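Local atomic coordinates of TssK (Serratia sp. FS14, PDB entry 5Y0E), a protein that probably serves as a trimeric building block of the type VI secretion baseplate, linking it to the membrane complex as its relatives do. Residues A[351-355]-A[356-360]; A[235-238]-A[239-242]. All blocks are in the same frame, centred on the assembly; numbering follows the deposited sequence.

Overall arrangement
From the N terminus, the chain passes through a six-stranded mixed sheet, whose last strand is 180-182, before entering the helices that hold contact 2. That contact lies within helix 229-253, between helices 197-222 and 259-273 of the same subunit, and its Asn242 and Met236 face neighbouring subunits. Contact 1 comes later, where the loop after strand 343-350 turns into helix 355-365 beside the eight-stranded antiparallel sheet of the C-terminal part. Both are local: contact 1 joins a loop to the first turn of its helix, contact 2 successive turns of one helix. They follow in series, neither nesting nor crossing. The centres of contacts 1 and 2 lie about 32 Å apart; both contacts reach the second subunit.

Contact 1 of 2, residues A[351-355]-A[356-360]; sequences ADVAA and EVLLT
Val353, near the end of the loop that follows strand 343-350, lays one methyl group against the first turn of helix 355-365. Its CG2 meets Leu358 CB at 3.7 Å and Val357 CG1 at 3.8 Å, and both side chains cross that of Val353 at about a right angle. The valine rotamer (chi1 -46°) puts this methyl between its own backbone N and carbonyl carbon, while CG1 of Val357 swings away from its backbone N (chi1 152°) to meet it. Ala351 adds a looser apolar touch, its CB 4.3 Å from Leu358 CD1.

The backbone bonds start the helix. Ala354 occupies the N-cap position, and its O accepts two N-H groups: Leu358 N at 2.9 Å, close to the line of the C=O bond, and Val357 N, which approaches from above the carbonyl plane with a more bent N-H···O angle of 131°. One residue on, Leu359 N bonds to Ala355 O at 2.9 Å. Within the helix, the hydroxyl of Thr360 donates through OG1 to Glu356 O at 2.8 Å, in the plane of that carbonyl.

Charge enters in the loop, where Asp352, centre of an inverse gamma turn, forms a salt bridge with Arg350 and packs on Val392 of the second subunit. As an alanine, the N-cap residue brings no polar side chain to the first-turn amides, so the helix start combines backbone bonding with an apolar valine-leucine patch, from which Leu358 reaches Thr404 of strand 404-408 while Val353 is covered by the loop residues Phe432 and Pro433.

Contact 2 of 2, residues A[235-238]-A[239-242]; sequences FMLL and QLIN
Ile241 and Asn242 pack back against Leu237 and Leu238, one turn earlier on helix 229-253, and the buried Leu238, Ile241 and Asn242 form the tight part of the contact. Ile241 CG1 comes up beyond the carbonyl oxygen of Leu237, 3.2 Å from that O, and Ile241 CD1 lies 4.0 Å from Leu237 CG. The same oxygen of Leu237 receives Ile241 N at 2.7 Å, with an N-H···O angle of 165°. The next bond, from Asn242 N to Leu238 O, is also short at 2.6 Å but more bent. Leu238 turns CG away from its backbone N (chi1 176°), which sets CG 3.7 Å from Asn242 ND2 and brings CD1 beside the amide. Met217 and Arg213 of helix 197-222 cover Leu237 and Ile241 respectively, and Leu240 packs on Phe269 and Leu273 of helix 259-273.

Leu237 and Gln239 are the two partly exposed residues, and the Gln239 side is the more polar. Its amide approaches the ring of the buried Phe235 obliquely, with the two planes 59° apart, and Gln239 OE1 is 3.2 Å from Phe235 CE2. The glutamine chain runs extended beyond CG, carrying its amide back along the helix to the ring. The backbone bonds here are longer, as in Leu240 N to Met236 O at 3.2 Å. Met236 of the second subunit packs against both Phe235 and Gln239.

Asn242 sends ND2 to Ser275 OG and Arg280 O of the second subunit, where its backbone O also meets Thr271 OG1. Thus two turns of this helix join an apolar flank within their own helical bundle to a trimer interface of mixed character: methionine and aromatic packing at one end, and at the other a buried amide whose N-H groups are met by a neighbouring subunit.

Contact 1 of 2, residues A[351-355]-A[356-360]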
loop_
_atom_site.group_PDB
_atom_site.type_symbol
_atom_site.label_atom_id
_atom_site.label_comp_id
_atom_site.label_asym_id
_atom_site.label_seq_id
_atom_site.Cartn_x
_atom_site.Cartn_y
_atom_site.Cartn_z
ATOM N N ALA A 351 -30.509 10.655 19.183
ATOM C CA ALA A 351 -29.842 10.827 20.449
ATOM C C ALA A 351 -30.589 10.101 21.526
ATOM O O ALA A 351 -31.693 9.692 21.329
ATOM C CB ALA A 351 -29.747 12.290 20.797
ATOM N N ASP A 352 -29.984 9.957 22.686
ATOM C CA ASP A 352 -30.650 9.267 23.760
ATOM C C ASP A 352 -31.406 10.199 24.667
ATOM O O ASP A 352 -31.230 10.193 25.851
ATOM C CB ASP A 352 -29.665 8.437 24.543
ATOM C CG ASP A 352 -29.506 7.067 23.986
ATOM O OD1 ASP A 352 -30.499 6.375 23.889
ATOM O OD2 ASP A 352 -28.406 6.657 23.631
ATOM N N VAL A 353 -32.256 11.009 24.085
ATOM C CA VAL A 353 -33.086 11.918 24.859
ATOM C C VAL A 353 -34.546 11.625 24.551
ATOM O O VAL A 353 -34.852 10.761 23.735
ATOM C CB VAL A 353 -32.731 13.377 24.550
ATOM C CG1 VAL A 353 -31.239 13.546 24.573
ATOM C CG2 VAL A 353 -33.276 13.769 23.208
ATOM N N ALA A 354 -35.461 12.315 25.210
ATOM C CA ALA A 354 -36.866 12.133 24.905
ATOM C C ALA A 354 -37.213 12.847 23.611
ATOM O O ALA A 354 -36.645 13.888 23.281
ATOM C CB ALA A 354 -37.744 12.660 26.033
ATOM N N ALA A 355 -38.165 12.279 22.881
ATOM C CA ALA A 355 -38.510 12.818 21.574
ATOM C C ALA A 355 -38.940 14.273 21.669
ATOM O O ALA A 355 -38.546 15.096 20.838
ATOM C CB ALA A 355 -39.610 11.975 20.944
ATOM N N GLU A 356 -39.733 14.591 22.669
ATOM C CA GLU A 356 -40.201 15.943 22.828
ATOM C C GLU A 356 -39.078 16.895 23.150
ATOM O O GLU A 356 -39.167 18.068 22.900
ATOM C CB GLU A 356 -41.253 16.000 23.914
ATOM C CG GLU A 356 -42.450 15.128 23.629
ATOM C CD GLU A 356 -42.342 13.770 24.255
ATOM O OE1 GLU A 356 -43.398 13.219 24.598
ATOM O OE2 GLU A 356 -41.216 13.253 24.383
ATOM N N VAL A 357 -38.013 16.371 23.713
ATOM C CA VAL A 357 -36.883 17.188 24.049
ATOM C C VAL A 357 -36.076 17.417 22.810
ATOM O O VAL A 357 -35.660 18.506 22.534
ATOM C CB VAL A 357 -36.002 16.499 25.083
ATOM C CG1 VAL A 357 -34.566 16.951 24.942
ATOM C CG2 VAL A 357 -36.520 16.790 26.471
ATOM N N LEU A 358 -35.894 16.371 22.034
ATOM C CA LEU A 358 -35.134 16.466 20.820
ATOM C C LEU A 358 -35.779 17.374 19.818
ATOM O O LEU A 358 -35.107 18.083 19.124
ATOM C CB LEU A 358 -34.955 15.103 20.201
ATOM C CG LEU A 358 -34.018 15.123 19.021
ATOM C CD1 LEU A 358 -32.585 15.198 19.469
ATOM C CD2 LEU A 358 -34.241 13.915 18.167
ATOM N N LEU A 359 -37.093 17.379 19.737
ATOM C CA LEU A 359 -37.732 18.229 18.778
ATOM C C LEU A 359 -37.683 19.685 19.148
ATOM O O LEU A 359 -37.732 20.535 18.289
ATOM C CB LEU A 359 -39.161 17.804 18.561
ATOM C CG LEU A 359 -39.273 16.534 17.760
ATOM C CD1 LEU A 359 -40.676 16.020 17.872
ATOM C CD2 LEU A 359 -38.916 16.728 16.313
ATOM N N THR A 360 -37.542 19.969 20.421
ATOM C CA THR A 360 -37.512 21.346 20.828
ATOM C C THR A 360 -36.120 21.849 21.091
ATOM O O THR A 360 -35.696 22.811 20.507
ATOM C CB THR A 360 -38.409 21.585 22.042
ATOM O OG1 THR A 360 -38.098 20.640 23.051
ATOM C CG2 THR A 360 -39.825 21.380 21.666
#

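Contact 2 of 2, residues A[235-238]-A[239-242]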
loop_
_atom_site.group_PDB
_atom_site.type_symbol
_atom_site.label_atom_id
_atom_site.label_comp_id
_atom_site.label_asym_id
_atom_site.label_seq_id
_atom_site.Cartn_x
_atom_site.Cartn_y
_atom_site.Cartn_z
ATOM N N PHE A 235 -21.149 -7.770 6.549
ATOM C CA PHE A 235 -20.010 -7.825 7.408
ATOM C C PHE A 235 -18.752 -7.987 6.603
ATOM O O PHE A 235 -17.770 -7.418 6.927
ATOM C CB PHE A 235 -20.162 -8.930 8.424
ATOM C CG PHE A 235 -19.081 -8.958 9.434
ATOM C CD1 PHE A 235 -18.951 -7.966 10.346
ATOM C CD2 PHE A 235 -18.196 -9.963 9.456
ATOM C CE1 PHE A 235 -17.949 -7.979 11.258
ATOM C CE2 PHE A 235 -17.194 -9.987 10.374
ATOM C CZ PHE A 235 -17.068 -8.990 11.274
ATOM N N MET A 236 -18.772 -8.798 5.570
ATOM C CA MET A 236 -17.602 -8.908 4.707
ATOM C C MET A 236 -17.225 -7.582 4.076
ATOM O O MET A 236 -16.060 -7.363 3.767
ATOM C CB MET A 236 -17.847 -9.909 3.592
ATOM C CG MET A 236 -17.760 -11.299 4.004
ATOM S SD MET A 236 -18.777 -12.382 3.044
ATOM C CE MET A 236 -17.557 -13.506 2.671
ATOM N N LEU A 237 -18.200 -6.712 3.831
ATOM C CA LEU A 237 -17.919 -5.476 3.127
ATOM C C LEU A 237 -17.394 -4.415 4.076
ATOM O O LEU A 237 -16.467 -3.686 3.736
ATOM C CB LEU A 237 -19.174 -4.988 2.410
ATOM C CG LEU A 237 -19.064 -3.615 1.743
ATOM C CD1 LEU A 237 -18.125 -3.618 0.554
ATOM C CD2 LEU A 237 -20.383 -3.164 1.320
ATOM N N LEU A 238 -17.980 -4.323 5.263
ATOM C CA LEU A 238 -17.415 -3.474 6.293
ATOM C C LEU A 238 -15.957 -3.844 6.574
ATOM O O LEU A 238 -15.102 -2.971 6.712
ATOM C CB LEU A 238 -18.266 -3.578 7.548
ATOM C CG LEU A 238 -17.785 -2.820 8.782
ATOM C CD1 LEU A 238 -17.665 -1.322 8.533
ATOM C CD2 LEU A 238 -18.713 -3.074 9.909
ATOM N N GLN A 239 -15.657 -5.135 6.618
ATOM C CA GLN A 239 -14.279 -5.579 6.714
ATOM C C GLN A 239 -13.425 -4.979 5.630
ATOM O O GLN A 239 -12.307 -4.527 5.890
ATOM C CB GLN A 239 -14.203 -7.078 6.592
ATOM C CG GLN A 239 -13.820 -7.749 7.784
ATOM C CD GLN A 239 -14.118 -9.196 7.671
ATOM O OE1 GLN A 239 -15.245 -9.610 7.923
ATOM N NE2 GLN A 239 -13.116 -9.994 7.306
ATOM N N LEU A 240 -13.912 -5.038 4.392
ATOM C CA LEU A 240 -13.152 -4.521 3.270
ATOM C C LEU A 240 -13.025 -3.018 3.359
ATOM O O LEU A 240 -11.977 -2.465 3.046
ATOM C CB LEU A 240 -13.802 -4.926 1.961
ATOM C CG LEU A 240 -13.098 -4.447 0.691
ATOM C CD1 LEU A 240 -11.827 -5.179 0.485
ATOM C CD2 LEU A 240 -13.990 -4.619 -0.503
ATOM N N ILE A 241 -14.084 -2.352 3.797
ATOM C CA ILE A 241 -14.008 -0.929 4.068
ATOM C C ILE A 241 -13.004 -0.645 5.186
ATOM O O ILE A 241 -12.229 0.307 5.111
ATOM C CB ILE A 241 -15.422 -0.404 4.383
ATOM C CG1 ILE A 241 -16.308 -0.549 3.145
ATOM C CG2 ILE A 241 -15.414 1.009 4.838
ATOM C CD1 ILE A 241 -17.735 -0.179 3.368
ATOM N N ASN A 242 -12.969 -1.487 6.210
ATOM C CA ASN A 242 -12.126 -1.204 7.367
ATOM C C ASN A 242 -10.645 -1.309 7.029
ATOM O O ASN A 242 -9.853 -0.481 7.468
ATOM C CB ASN A 242 -12.495 -2.128 8.513
ATOM C CG ASN A 242 -13.712 -1.656 9.246
ATOM O OD1 ASN A 242 -14.063 -0.498 9.172
ATOM N ND2 ASN A 242 -14.344 -2.542 9.980
#